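Local coordinates for manganese-binding protein (Chlamydia trachomatis, PDB 6NSI) that binds iron, manganese and nickel ions, with a preference for ferrous iron, and delivers them to the membrane permease of an ABC import system, at residues 8-12 / 25-30; 45-49 / 70-76; 163-169 / 193-199. All blocks are in the same frame, centred on the assembly; numbering follows the deposited sequence.

Contact 1: residues 8-12 / 25-30; sequences NRMIC and NIVLID
Residues 8-12, just after strand 3-6, run from the N-cap Asn8 into the first turn of helix 9-19. The Asn8 side chain (chi1 p) takes a capping bond from Ile11 N to Asn8 OD1 at 3.0 Å, and Cys12 N to Asn8 O at 2.8 Å closes the turn. Against this start runs 25-30, its backbone angles extended from Asn25 to Val27. At Asn25 the CA-to-CB bond points at the helix, and its CB lies 4.0 Å from Cys12 SG, while Asn25 ND2 is hydrogen-bonded to Thr19 OG1, at the end of the same helix. Ile26 points away, although its carbonyl O is 3.9 Å from Cys12 SG. Val27 (chi1 p) turns inward again; its CB sits 4.0 Å from Cys12 SG and its CG2 3.3 Å from Asn8 C. Leu28 departs locally from extended values, at phi/psi -74/-48. The nearest pair of CA atoms, Asn8 and Ile29, is 4.8 Å apart: Ile29 O receives a CA-H...O contact from Asn8 CA (3.5 Å) and a hydrogen bond from a water (2.6 Å) that accepts from Arg9 N (2.7 Å). Asp30 (chi1 t) forms a salt bridge, Asp30 OD2 to Arg9 NH1 at 2.8 Å; Arg9, m at chi1 to chi3, also pairs with Asp13. Strands 3-6 and 24-27 are parallel neighbours with helix 9-19 between them in sequence, so this contact belongs to a beta-alpha-beta unit.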
ATOM      1  N   ASN A   8       7.494   7.302   4.628  1.00 31.79           N
ATOM      2  CA  ASN A   8       6.188   6.981   5.213  1.00 29.02           C
ATOM      3  C   ASN A   8       6.335   5.775   6.145  1.00 32.80           C
ATOM      4  O   ASN A   8       7.419   5.191   6.270  1.00 29.64           O
ATOM      5  CB  ASN A   8       5.148   6.730   4.113  1.00 30.66           C
ATOM      6  CG  ASN A   8       5.512   5.543   3.212  1.00 28.12           C
ATOM      7  OD1 ASN A   8       5.709   4.412   3.682  1.00 31.06           O
ATOM      8  ND2 ASN A   8       5.574   5.795   1.910  1.00 25.86           N
ATOM      9  N   ARG A   9       5.221   5.389   6.801  1.00 26.73           N
ATOM     10  CA  ARG A   9       5.295   4.349   7.828  1.00 28.19           C
ATOM     11  C   ARG A   9       5.362   2.944   7.243  1.00 34.11           C
ATOM     12  O   ARG A   9       5.901   2.031   7.883  1.00 30.98           O
ATOM     13  CB  ARG A   9       4.106   4.446   8.778  1.00 28.60           C
ATOM     14  CG  ARG A   9       4.208   5.600   9.752  1.00 30.25           C
ATOM     15  CD  ARG A   9       5.309   5.359  10.779  1.00 32.67           C
ATOM     16  NE  ARG A   9       5.081   4.142  11.549  1.00 39.43           N
ATOM     17  CZ  ARG A   9       4.149   4.023  12.490  1.00 40.60           C
ATOM     18  NH1 ARG A   9       3.365   5.051  12.778  1.00 44.33           N
ATOM     19  NH2 ARG A   9       3.995   2.880  13.144  1.00 35.91           N
ATOM     20  N   MET A  10       4.809   2.748   6.047  1.00 30.73           N
ATOM     21  CA  MET A  10       4.906   1.446   5.403  1.00 31.35           C
ATOM     22  C   MET A  10       6.365   1.089   5.144  1.00 35.56           C
ATOM     23  O   MET A  10       6.769  -0.072   5.288  1.00 29.76           O
ATOM     24  CB  MET A  10       4.087   1.460   4.117  1.00 27.73           C
ATOM     25  CG  MET A  10       2.598   1.717   4.381  1.00 24.13           C
ATOM     26  SD  MET A  10       2.157   3.482   4.438  1.00 25.58           S
ATOM     27  CE  MET A  10       2.184   3.854   2.682  1.00 26.51           C
ATOM     28  N   ILE A  11       7.177   2.093   4.803  1.00 30.72           N
ATOM     29  CA  ILE A  11       8.617   1.900   4.709  1.00 33.55           C
ATOM     30  C   ILE A  11       9.254   1.896   6.093  1.00 31.71           C
ATOM     31  O   ILE A  11      10.035   0.998   6.420  1.00 36.84           O
ATOM     32  CB  ILE A  11       9.236   2.982   3.809  1.00 35.62           C
ATOM     33  CG1 ILE A  11       8.733   2.810   2.380  1.00 31.90           C
ATOM     34  CG2 ILE A  11      10.753   2.910   3.845  1.00 29.85           C
ATOM     35  CD1 ILE A  11       8.924   4.039   1.549  1.00 29.30           C
ATOM     36  N   CYS A  12       8.919   2.882   6.930  1.00 34.57           N
ATOM     37  CA  CYS A  12       9.670   3.091   8.172  1.00 34.70           C
ATOM     38  C   CYS A  12       9.614   1.881   9.095  1.00 41.28           C
ATOM     39  O   CYS A  12      10.612   1.537   9.742  1.00 34.90           O
ATOM     40  CB  CYS A  12       9.159   4.321   8.917  1.00 33.80           C
ATOM     41  SG  CYS A  12      10.336   4.858  10.221  1.00 39.86           S
ATOM     42  N   ASN A  25      15.465   6.025  13.454  1.00 43.29           N
ATOM     43  CA  ASN A  25      14.643   6.082  12.260  1.00 45.90           C
ATOM     44  C   ASN A  25      13.637   7.202  12.422  1.00 40.83           C
ATOM     45  O   ASN A  25      12.960   7.288  13.451  1.00 46.16           O
ATOM     46  CB  ASN A  25      13.926   4.751  12.029  1.00 41.77           C
ATOM     47  CG  ASN A  25      14.846   3.692  11.475  1.00 44.81           C
ATOM     48  OD1 ASN A  25      15.254   3.771  10.319  1.00 46.09           O
ATOM     49  ND2 ASN A  25      15.209   2.711  12.307  1.00 46.64           N
ATOM     50  N   ILE A  26      13.552   8.067  11.418  1.00 42.32           N
ATOM     51  CA  ILE A  26      12.536   9.103  11.392  1.00 40.31           C
ATOM     52  C   ILE A  26      11.645   8.860  10.181  1.00 39.64           C
ATOM     53  O   ILE A  26      12.042   8.239   9.191  1.00 35.65           O
ATOM     54  CB  ILE A  26      13.132  10.534  11.367  1.00 40.75           C
ATOM     55  CG1 ILE A  26      14.317  10.625  10.408  1.00 45.42           C
ATOM     56  CG2 ILE A  26      13.561  10.953  12.766  1.00 45.21           C
ATOM     57  CD1 ILE A  26      14.818  12.072  10.182  1.00 46.97           C
ATOM     58  N   VAL A  27      10.421   9.351  10.275  1.00 38.64           N
ATOM     59  CA  VAL A  27       9.466   9.226   9.188  1.00 42.41           C
ATOM     60  C   VAL A  27       8.942  10.614   8.869  1.00 37.18           C
ATOM     61  O   VAL A  27       8.627  11.393   9.774  1.00 39.88           O
ATOM     62  CB  VAL A  27       8.316   8.250   9.527  1.00 39.89           C
ATOM     63  CG1 VAL A  27       7.458   8.759  10.695  1.00 37.58           C
ATOM     64  CG2 VAL A  27       7.474   8.013   8.308  1.00 31.68           C
ATOM     65  N   LEU A  28       8.915  10.945   7.581  1.00 33.34           N
ATOM     66  CA  LEU A  28       8.376  12.245   7.119  1.00 35.00           C
ATOM     67  C   LEU A  28       6.850  12.328   7.190  1.00 36.49           C
ATOM     68  O   LEU A  28       6.340  13.265   7.752  1.00 38.77           O
ATOM     69  CB  LEU A  28       8.815  12.460   5.679  1.00 36.19           C
ATOM     70  CG  LEU A  28       9.500  13.790   5.425  1.00 41.11           C
ATOM     71  CD1 LEU A  28      10.779  13.870   6.225  1.00 45.68           C
ATOM     72  CD2 LEU A  28       9.765  13.962   3.948  1.00 35.67           C
ATOM     73  N   ILE A  29       6.173  11.312   6.686  1.00 35.44           N
ATOM     74  CA  ILE A  29       4.694  11.337   6.563  1.00 30.01           C
ATOM     75  C   ILE A  29       4.100  10.272   7.476  1.00 35.23           C
ATOM     76  O   ILE A  29       4.501   9.124   7.397  1.00 30.99           O
ATOM     77  CB  ILE A  29       4.303  11.080   5.095  1.00 33.09           C
ATOM     78  CG1 ILE A  29       4.999  12.030   4.123  1.00 28.29           C
ATOM     79  CG2 ILE A  29       2.798  11.061   4.906  1.00 27.48           C
ATOM     80  CD1 ILE A  29       4.782  11.699   2.688  1.00 27.30           C
ATOM     81  N   ASP A  30       3.214  10.699   8.354  1.00 36.55           N
ATOM     82  CA  ASP A  30       2.481   9.783   9.219  1.00 37.13           C
ATOM     83  C   ASP A  30       1.128  10.403   9.533  1.00 46.40           C
ATOM     84  O   ASP A  30       0.864  11.571   9.209  1.00 41.64           O
ATOM     85  CB  ASP A  30       3.236   9.465  10.520  1.00 43.11           C
ATOM     86  CG  ASP A  30       2.675   8.232  11.245  1.00 48.61           C
ATOM     87  OD1 ASP A  30       1.665   7.650  10.772  1.00 45.31           O
ATOM     88  OD2 ASP A  30       3.246   7.837  12.284  1.00 44.88           O
TER
HETATM   89  O   HOH W   1       3.067   7.074   6.797  1.00 27.04           O

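Contact 2: residues 45-49 / 70-76; sequences EDRMA and HLEGNPK
A helix, 44-50, is tied here to the end of another, 65-71, and to the turn that leads from it into strand 77-79. Between the two segments the nearest CA atoms are those of Glu45 and His70, 7.7 Å apart. Glu45 extends (chi1 and chi2 t) so that Glu45 OE2 accepts from His70 NE2 at 2.9 Å, near the imidazole plane; His70 ND1 is bonded to Ser66 O. One turn on from Glu45, Met48 (m, t, t) inserts its thioether, with Met48 SD 3.5 Å from His70 CB and Met48 CE 4.0 Å from Leu71 CD2. A type II turn, Leu71 to Asn74, then reverses the chain, with Gly73 at phi/psi 84/4. Asn74 ND2 donates to His70 O (3.0 Å). Lys76, m then t throughout, reaches back so that Lys76 NZ bonds the last-turn carbonyl Met48 O at 3.0 Å, and also Ser51 O just past helix 44-50. Asn74 OD1 accepts from Lys76 N (2.8 Å), an Asx turn that shapes the connection from helix 65-71 to strand 77-79.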
ATOM      1  N   GLU A  45      13.197  19.604   5.524  1.00 41.01           N
ATOM      2  CA  GLU A  45      14.487  19.767   4.855  1.00 45.47           C
ATOM      3  C   GLU A  45      15.641  19.393   5.779  1.00 43.81           C
ATOM      4  O   GLU A  45      16.627  18.776   5.347  1.00 45.51           O
ATOM      5  CB  GLU A  45      14.633  21.210   4.369  1.00 50.36           C
ATOM      6  CG  GLU A  45      15.829  21.472   3.459  1.00 51.38           C
ATOM      7  CD  GLU A  45      15.802  22.867   2.853  1.00 49.44           C
ATOM      8  OE1 GLU A  45      15.815  23.855   3.625  1.00 44.41           O
ATOM      9  OE2 GLU A  45      15.764  22.968   1.607  1.00 45.84           O
ATOM     10  N   ASP A  46      15.531  19.769   7.059  1.00 43.48           N
ATOM     11  CA  ASP A  46      16.554  19.432   8.041  1.00 47.52           C
ATOM     12  C   ASP A  46      16.544  17.949   8.381  1.00 50.12           C
ATOM     13  O   ASP A  46      17.600  17.378   8.681  1.00 43.82           O
ATOM     14  CB  ASP A  46      16.362  20.257   9.315  1.00 52.93           C
ATOM     15  CG  ASP A  46      16.379  21.751   9.055  1.00 61.73           C
ATOM     16  OD1 ASP A  46      17.201  22.217   8.227  1.00 63.75           O
ATOM     17  OD2 ASP A  46      15.569  22.458   9.688  1.00 62.13           O
ATOM     18  N   ARG A  47      15.363  17.315   8.360  1.00 44.72           N
ATOM     19  CA  ARG A  47      15.300  15.874   8.571  1.00 37.56           C
ATOM     20  C   ARG A  47      16.057  15.142   7.471  1.00 41.43           C
ATOM     21  O   ARG A  47      16.784  14.176   7.737  1.00 40.29           O
ATOM     22  CB  ARG A  47      13.839  15.418   8.631  1.00 37.10           C
ATOM     23  CG  ARG A  47      13.146  15.878   9.889  1.00 42.58           C
ATOM     24  CD  ARG A  47      11.630  15.757   9.830  1.00 46.95           C
ATOM     25  NE  ARG A  47      11.049  16.125  11.119  1.00 52.55           N
ATOM     26  CZ  ARG A  47      10.275  17.188  11.329  1.00 55.54           C
ATOM     27  NH1 ARG A  47       9.944  18.005  10.329  1.00 47.51           N
ATOM     28  NH2 ARG A  47       9.814  17.420  12.550  1.00 69.40           N
ATOM     29  N   MET A  48      15.926  15.614   6.229  1.00 34.15           N
ATOM     30  CA  MET A  48      16.716  15.043   5.147  1.00 36.22           C
ATOM     31  C   MET A  48      18.197  15.337   5.340  1.00 43.82           C
ATOM     32  O   MET A  48      19.046  14.461   5.124  1.00 40.61           O
ATOM     33  CB  MET A  48      16.229  15.588   3.809  1.00 36.26           C
ATOM     34  CG  MET A  48      14.805  15.124   3.430  1.00 34.49           C
ATOM     35  SD  MET A  48      14.266  15.908   1.894  1.00 41.28           S
ATOM     36  CE  MET A  48      12.565  15.280   1.786  1.00 38.15           C
ATOM     37  N   ALA A  49      18.516  16.563   5.760  1.00 42.97           N
ATOM     38  CA  ALA A  49      19.908  16.987   5.861  1.00 45.67           C
ATOM     39  C   ALA A  49      20.669  16.180   6.911  1.00 41.87           C
ATOM     40  O   ALA A  49      21.817  15.777   6.679  1.00 41.64           O
ATOM     41  CB  ALA A  49      19.963  18.481   6.172  1.00 37.45           C
ATOM     42  N   HIS A  70      13.775  18.067  -3.554  1.00 46.14           N
ATOM     43  CA  HIS A  70      14.718  17.563  -2.570  1.00 47.10           C
ATOM     44  C   HIS A  70      15.146  16.125  -2.815  1.00 48.35           C
ATOM     45  O   HIS A  70      16.193  15.715  -2.304  1.00 51.36           O
ATOM     46  CB  HIS A  70      14.113  17.683  -1.169  1.00 45.76           C
ATOM     47  CG  HIS A  70      13.929  19.097  -0.709  1.00 50.98           C
ATOM     48  ND1 HIS A  70      12.873  19.885  -1.120  1.00 51.84           N
ATOM     49  CD2 HIS A  70      14.671  19.865   0.123  1.00 51.12           C
ATOM     50  CE1 HIS A  70      12.974  21.079  -0.561  1.00 50.48           C
ATOM     51  NE2 HIS A  70      14.055  21.091   0.200  1.00 56.09           N
ATOM     52  N   LEU A  71      14.376  15.351  -3.577  1.00 48.21           N
ATOM     53  CA  LEU A  71      14.649  13.929  -3.746  1.00 51.41           C
ATOM     54  C   LEU A  71      15.286  13.590  -5.085  1.00 54.23           C
ATOM     55  O   LEU A  71      16.129  12.687  -5.151  1.00 47.82           O
ATOM     56  CB  LEU A  71      13.359  13.118  -3.590  1.00 43.50           C
ATOM     57  CG  LEU A  71      12.636  13.156  -2.244  1.00 39.85           C
ATOM     58  CD1 LEU A  71      11.381  12.254  -2.292  1.00 34.17           C
ATOM     59  CD2 LEU A  71      13.576  12.764  -1.116  1.00 42.83           C
ATOM     60  N   GLU A  72      14.882  14.273  -6.155  1.00 46.30           N
ATOM     61  CA  GLU A  72      15.432  14.011  -7.479  1.00 56.84           C
ATOM     62  C   GLU A  72      16.893  14.456  -7.514  1.00 59.16           C
ATOM     63  O   GLU A  72      17.202  15.621  -7.241  1.00 59.52           O
ATOM     64  CB  GLU A  72      14.595  14.724  -8.546  1.00 52.37           C
ATOM     65  CG  GLU A  72      13.254  14.008  -8.827  1.00 58.64           C
ATOM     66  CD  GLU A  72      12.268  14.795  -9.700  1.00 60.51           C
ATOM     67  OE1 GLU A  72      12.470  16.008  -9.925  1.00 66.22           O
ATOM     68  OE2 GLU A  72      11.269  14.191 -10.156  1.00 56.39           O
ATOM     69  N   GLY A  73      17.795  13.521  -7.808  1.00 55.37           N
ATOM     70  CA  GLY A  73      19.218  13.812  -7.830  1.00 54.91           C
ATOM     71  C   GLY A  73      19.911  13.752  -6.486  1.00 55.79           C
ATOM     72  O   GLY A  73      21.109  14.057  -6.406  1.00 52.77           O
ATOM     73  N   ASN A  74      19.199  13.374  -5.432  1.00 53.38           N
ATOM     74  CA  ASN A  74      19.765  13.288  -4.097  1.00 47.93           C
ATOM     75  C   ASN A  74      20.451  11.937  -3.919  1.00 50.30           C
ATOM     76  O   ASN A  74      19.774  10.897  -3.989  1.00 42.55           O
ATOM     77  CB  ASN A  74      18.666  13.470  -3.062  1.00 41.39           C
ATOM     78  CG  ASN A  74      19.202  13.673  -1.677  1.00 44.89           C
ATOM     79  OD1 ASN A  74      20.163  13.024  -1.273  1.00 44.75           O
ATOM     80  ND2 ASN A  74      18.583  14.578  -0.930  1.00 37.38           N
ATOM     81  N   PRO A  75      21.768  11.901  -3.686  1.00 42.74           N
ATOM     82  CA  PRO A  75      22.459  10.608  -3.521  1.00 36.90           C
ATOM     83  C   PRO A  75      21.998   9.808  -2.311  1.00 37.32           C
ATOM     84  O   PRO A  75      22.253   8.601  -2.262  1.00 42.48           O
ATOM     85  CB  PRO A  75      23.938  11.007  -3.383  1.00 40.03           C
ATOM     86  CG  PRO A  75      24.015  12.445  -3.798  1.00 52.41           C
ATOM     87  CD  PRO A  75      22.680  13.049  -3.530  1.00 46.64           C
ATOM     88  N   LYS A  76      21.337  10.437  -1.332  1.00 41.22           N
ATOM     89  CA  LYS A  76      20.798   9.701  -0.191  1.00 39.32           C
ATOM     90  C   LYS A  76      19.558   8.881  -0.534  1.00 39.14           C
ATOM     91  O   LYS A  76      19.164   8.028   0.267  1.00 36.82           O
ATOM     92  CB  LYS A  76      20.424  10.655   0.945  1.00 41.84           C
ATOM     93  CG  LYS A  76      21.563  11.452   1.510  1.00 39.75           C
ATOM     94  CD  LYS A  76      21.085  12.381   2.607  1.00 37.37           C
ATOM     95  CE  LYS A  76      22.264  13.165   3.161  1.00 40.12           C
ATOM     96  NZ  LYS A  76      21.855  14.204   4.148  1.00 42.81           N
TER

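Contact 3: residues 163-169 / 193-199; sequences YLVTGHN and RCISPEG. With FE (Fe (III) ion), chain B.
Arg193 loses 91 Å² to the other segment, Tyr163 66 Å² and Ile195 53 Å²; Arg193 and Tyr163 close one end of the parallel pairing and Ile195 lies within it. Arg193 carries its guanidinium over one face of the Tyr163 ring (chi1 m): Arg193 CZ is 4.6 Å from the ring centroid, 26° off its normal, a cation-pi contact. Arg193 NE is bonded to Arg162 O and NH1 bridges to Glu184. Arg193 O begins the ladder, accepting from Leu164 N at 2.8 Å. Ile195 N donates to Leu164 O (3.0 Å), and Ile195 O accepts from Thr166 N (3.1 Å). Leu164 pairs with Cys194 (CA atoms 4.5 Å apart) and Val165 with Ile195 (5.1 Å). Val165 CG2 meets Ile195 CG2 (3.8 Å) on their shared face, Leu164 CB meets Cys194 CB (4.3 Å) on theirs.

Beyond the strands, Glu198 N makes a weak bond to Gly167 O (3.4 Å), and Asn169 N donates to Gly199 O (3.0 Å). Ser196 OG and Thr166 OG1 fasten the loops internally, to Glu198 O (2.7 Å) and His168 O (2.6 Å). His168 (chi1 p) binds the ferric ion through NE2 at 2.2 Å, alongside His36, His102 and Asp260, and its ND1 bonds Glu229. A metal ligand on the loop after a parallel strand, the strands connected through helices, fits the C-terminal lobe of this solute-binding family. The pair, which Val165 extends through a backbone hydrogen bond with Phe227, packs on helix 172-178 at Leu164 and Cys194, and on helices 208-221 and 235-242 at Ile195 and Val165 respectively.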
ATOM      1  N   TYR A 163     -15.013  -9.213  -5.274  1.00 21.57           N
ATOM      2  CA  TYR A 163     -15.193  -7.951  -5.990  1.00 18.00           C
ATOM      3  C   TYR A 163     -15.035  -6.880  -4.927  1.00 19.62           C
ATOM      4  O   TYR A 163     -15.861  -6.804  -4.003  1.00 21.02           O
ATOM      5  CB  TYR A 163     -16.566  -7.880  -6.677  1.00 21.91           C
ATOM      6  CG  TYR A 163     -16.701  -8.903  -7.785  1.00 21.97           C
ATOM      7  CD1 TYR A 163     -16.209  -8.637  -9.055  1.00 22.21           C
ATOM      8  CD2 TYR A 163     -17.277 -10.149  -7.545  1.00 23.15           C
ATOM      9  CE1 TYR A 163     -16.297  -9.580 -10.077  1.00 25.26           C
ATOM     10  CE2 TYR A 163     -17.376 -11.105  -8.554  1.00 27.17           C
ATOM     11  CZ  TYR A 163     -16.885 -10.810  -9.814  1.00 30.25           C
ATOM     12  OH  TYR A 163     -16.975 -11.739 -10.813  1.00 37.00           O
ATOM     13  N   LEU A 164     -13.951  -6.107  -5.026  1.00 17.79           N
ATOM     14  CA  LEU A 164     -13.484  -5.228  -3.958  1.00 20.47           C
ATOM     15  C   LEU A 164     -13.745  -3.768  -4.328  1.00 19.40           C
ATOM     16  O   LEU A 164     -13.047  -3.198  -5.180  1.00 19.69           O
ATOM     17  CB  LEU A 164     -11.997  -5.467  -3.684  1.00 18.72           C
ATOM     18  CG  LEU A 164     -11.361  -4.572  -2.613  1.00 19.12           C
ATOM     19  CD1 LEU A 164     -12.074  -4.725  -1.262  1.00 20.49           C
ATOM     20  CD2 LEU A 164      -9.885  -4.902  -2.517  1.00 23.84           C
ATOM     21  N   VAL A 165     -14.728  -3.160  -3.670  1.00 19.39           N
ATOM     22  CA  VAL A 165     -15.105  -1.772  -3.932  1.00 19.31           C
ATOM     23  C   VAL A 165     -14.536  -0.913  -2.808  1.00 20.83           C
ATOM     24  O   VAL A 165     -14.928  -1.063  -1.646  1.00 21.64           O
ATOM     25  CB  VAL A 165     -16.634  -1.609  -4.034  1.00 20.12           C
ATOM     26  CG1 VAL A 165     -16.992  -0.137  -4.313  1.00 15.84           C
ATOM     27  CG2 VAL A 165     -17.217  -2.525  -5.125  1.00 17.60           C
ATOM     28  N   THR A 166     -13.617  -0.012  -3.138  1.00 18.81           N
ATOM     29  CA  THR A 166     -12.961   0.821  -2.138  1.00 19.97           C
ATOM     30  C   THR A 166     -13.071   2.300  -2.497  1.00 19.27           C
ATOM     31  O   THR A 166     -13.630   2.674  -3.529  1.00 22.87           O
ATOM     32  CB  THR A 166     -11.484   0.457  -1.990  1.00 21.41           C
ATOM     33  OG1 THR A 166     -10.800   0.812  -3.205  1.00 19.43           O
ATOM     34  CG2 THR A 166     -11.335  -1.042  -1.705  1.00 21.14           C
ATOM     35  N   GLY A 167     -12.518   3.136  -1.605  1.00 20.94           N
ATOM     36  CA  GLY A 167     -12.609   4.576  -1.781  1.00 21.36           C
ATOM     37  C   GLY A 167     -11.801   5.079  -2.965  1.00 28.26           C
ATOM     38  O   GLY A 167     -12.321   5.825  -3.806  1.00 16.68           O
ATOM     39  N   HIS A 168     -10.502   4.730  -3.017  1.00 19.37           N
ATOM     40  CA  HIS A 168      -9.696   4.972  -4.209  1.00 20.00           C
ATOM     41  C   HIS A 168      -8.961   3.693  -4.584  1.00 21.18           C
ATOM     42  O   HIS A 168      -9.083   2.662  -3.919  1.00 19.67           O
ATOM     43  CB  HIS A 168      -8.743   6.180  -4.052  1.00 21.98           C
ATOM     44  CG  HIS A 168      -7.486   5.940  -3.259  1.00 24.37           C
ATOM     45  ND1 HIS A 168      -7.491   5.625  -1.911  1.00 25.98           N
ATOM     46  CD2 HIS A 168      -6.181   6.109  -3.599  1.00 20.77           C
ATOM     47  CE1 HIS A 168      -6.243   5.552  -1.474  1.00 23.83           C
ATOM     48  NE2 HIS A 168      -5.433   5.842  -2.474  1.00 20.26           N
ATOM     49  N   ASN A 169      -8.220   3.785  -5.687  1.00 22.66           N
ATOM     50  CA  ASN A 169      -7.558   2.642  -6.319  1.00 26.65           C
ATOM     51  C   ASN A 169      -6.200   2.401  -5.652  1.00 21.27           C
ATOM     52  O   ASN A 169      -5.136   2.661  -6.206  1.00 20.38           O
ATOM     53  CB  ASN A 169      -7.422   2.883  -7.822  1.00 22.90           C
ATOM     54  CG  ASN A 169      -6.873   1.683  -8.551  1.00 29.21           C
ATOM     55  OD1 ASN A 169      -6.857   0.572  -8.009  1.00 21.33           O
ATOM     56  ND2 ASN A 169      -6.393   1.895  -9.780  1.00 25.72           N
ATOM     57  N   ARG A 193     -12.103  -7.398 -10.784  1.00 21.43           N
ATOM     58  CA  ARG A 193     -12.332  -7.701  -9.373  1.00 21.85           C
ATOM     59  C   ARG A 193     -12.161  -6.519  -8.412  1.00 19.62           C
ATOM     60  O   ARG A 193     -12.376  -6.694  -7.204  1.00 17.64           O
ATOM     61  CB  ARG A 193     -11.415  -8.852  -8.949  1.00 22.53           C
ATOM     62  CG  ARG A 193     -11.448 -10.017  -9.950  1.00 27.29           C
ATOM     63  CD  ARG A 193     -11.216 -11.342  -9.259  1.00 30.25           C
ATOM     64  NE  ARG A 193     -12.506 -11.719  -8.734  1.00 48.19           N
ATOM     65  CZ  ARG A 193     -13.233 -12.722  -9.190  1.00 33.82           C
ATOM     66  NH1 ARG A 193     -12.768 -13.491 -10.147  1.00 39.58           N
ATOM     67  NH2 ARG A 193     -14.431 -12.937  -8.665  1.00 30.39           N
ATOM     68  N   CYS A 194     -11.797  -5.327  -8.879  1.00 20.72           N
ATOM     69  CA  CYS A 194     -11.760  -4.181  -7.974  1.00 16.87           C
ATOM     70  C   CYS A 194     -12.215  -2.924  -8.714  1.00 22.84           C
ATOM     71  O   CYS A 194     -12.035  -2.797  -9.931  1.00 21.91           O
ATOM     72  CB  CYS A 194     -10.348  -3.981  -7.365  1.00 18.42           C
ATOM     73  SG  CYS A 194      -8.987  -3.712  -8.574  1.00 25.64           S
ATOM     74  N   ILE A 195     -12.803  -1.989  -7.968  1.00 18.63           N
ATOM     75  CA  ILE A 195     -13.247  -0.709  -8.535  1.00 21.04           C
ATOM     76  C   ILE A 195     -13.307   0.320  -7.413  1.00 20.94           C
ATOM     77  O   ILE A 195     -13.422  -0.024  -6.232  1.00 17.13           O
ATOM     78  CB  ILE A 195     -14.624  -0.827  -9.248  1.00 18.06           C
ATOM     79  CG1 ILE A 195     -14.806   0.328 -10.251  1.00 23.10           C
ATOM     80  CG2 ILE A 195     -15.755  -0.806  -8.229  1.00 19.43           C
ATOM     81  CD1 ILE A 195     -16.002   0.173 -11.163  1.00 29.59           C
ATOM     82  N   SER A 196     -13.234   1.600  -7.784  1.00 20.96           N
ATOM     83  CA  SER A 196     -13.290   2.690  -6.822  1.00 17.73           C
ATOM     84  C   SER A 196     -13.682   3.945  -7.576  1.00 21.48           C
ATOM     85  O   SER A 196     -13.331   4.087  -8.757  1.00 20.22           O
ATOM     86  CB  SER A 196     -11.940   2.883  -6.097  1.00 21.04           C
ATOM     87  OG  SER A 196     -10.888   3.166  -6.998  1.00 23.33           O
ATOM     88  N   PRO A 197     -14.443   4.849  -6.958  1.00 20.22           N
ATOM     89  CA  PRO A 197     -14.841   6.080  -7.672  1.00 20.85           C
ATOM     90  C   PRO A 197     -13.676   7.032  -7.876  1.00 24.01           C
ATOM     91  O   PRO A 197     -13.650   7.780  -8.858  1.00 28.15           O
ATOM     92  CB  PRO A 197     -15.927   6.678  -6.771  1.00 22.64           C
ATOM     93  CG  PRO A 197     -15.619   6.173  -5.395  1.00 23.86           C
ATOM     94  CD  PRO A 197     -14.939   4.801  -5.569  1.00 18.72           C
ATOM     95  N   GLU A 198     -12.705   7.013  -6.979  1.00 23.10           N
ATOM     96  CA  GLU A 198     -11.483   7.795  -7.100  1.00 23.15           C
ATOM     97  C   GLU A 198     -10.370   6.935  -7.697  1.00 33.31           C
ATOM     98  O   GLU A 198     -10.317   5.723  -7.473  1.00 26.50           O
ATOM     99  CB  GLU A 198     -11.075   8.320  -5.721  1.00 24.20           C
ATOM    100  CG  GLU A 198      -9.803   9.184  -5.698  1.00 35.04           C
ATOM    101  CD  GLU A 198      -9.973  10.483  -6.459  1.00 38.30           C
ATOM    102  OE1 GLU A 198      -9.827  10.459  -7.708  1.00 40.34           O
ATOM    103  OE2 GLU A 198     -10.257  11.513  -5.795  1.00 38.39           O
ATOM    104  N   GLY A 199      -9.466   7.574  -8.454  1.00 38.48           N
ATOM    105  CA  GLY A 199      -8.361   6.883  -9.095  1.00 30.48           C
ATOM    106  C   GLY A 199      -7.193   6.618  -8.164  1.00 28.69           C
ATOM    107  O   GLY A 199      -7.364   6.381  -6.963  1.00 24.94           O
TER
HETATM  108 FE    FE B 401      -3.190   5.995  -2.466  1.00 24.07          FE
HETATM  109  O   HOH W   2     -10.257   0.412  -7.731  1.00 22.77           O

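In the fold
Contacts 1 and 2 are neighbours, with centres 15 Å apart, and they touch: Leu28 CD2 meets Met48 CE at 3.8 Å and Ile26 CD1 meets Arg47 O at 3.8 Å. Contact 3 lies across the chain's centre, 25 Å from contact 1 and 34 Å from contact 2 between centres. As in this family, the iron lies in the cleft between the N-terminal lobe, with contacts 1 and 2 and the ligands His36 and His102, and the C-terminal lobe, with Asp260 and contact 3, which supplies His168. Contact 1 is close without binding, the Asn8 side chain about 10 Å from the ion and that of Ile29 about 8 Å from those of His36 and Asp260.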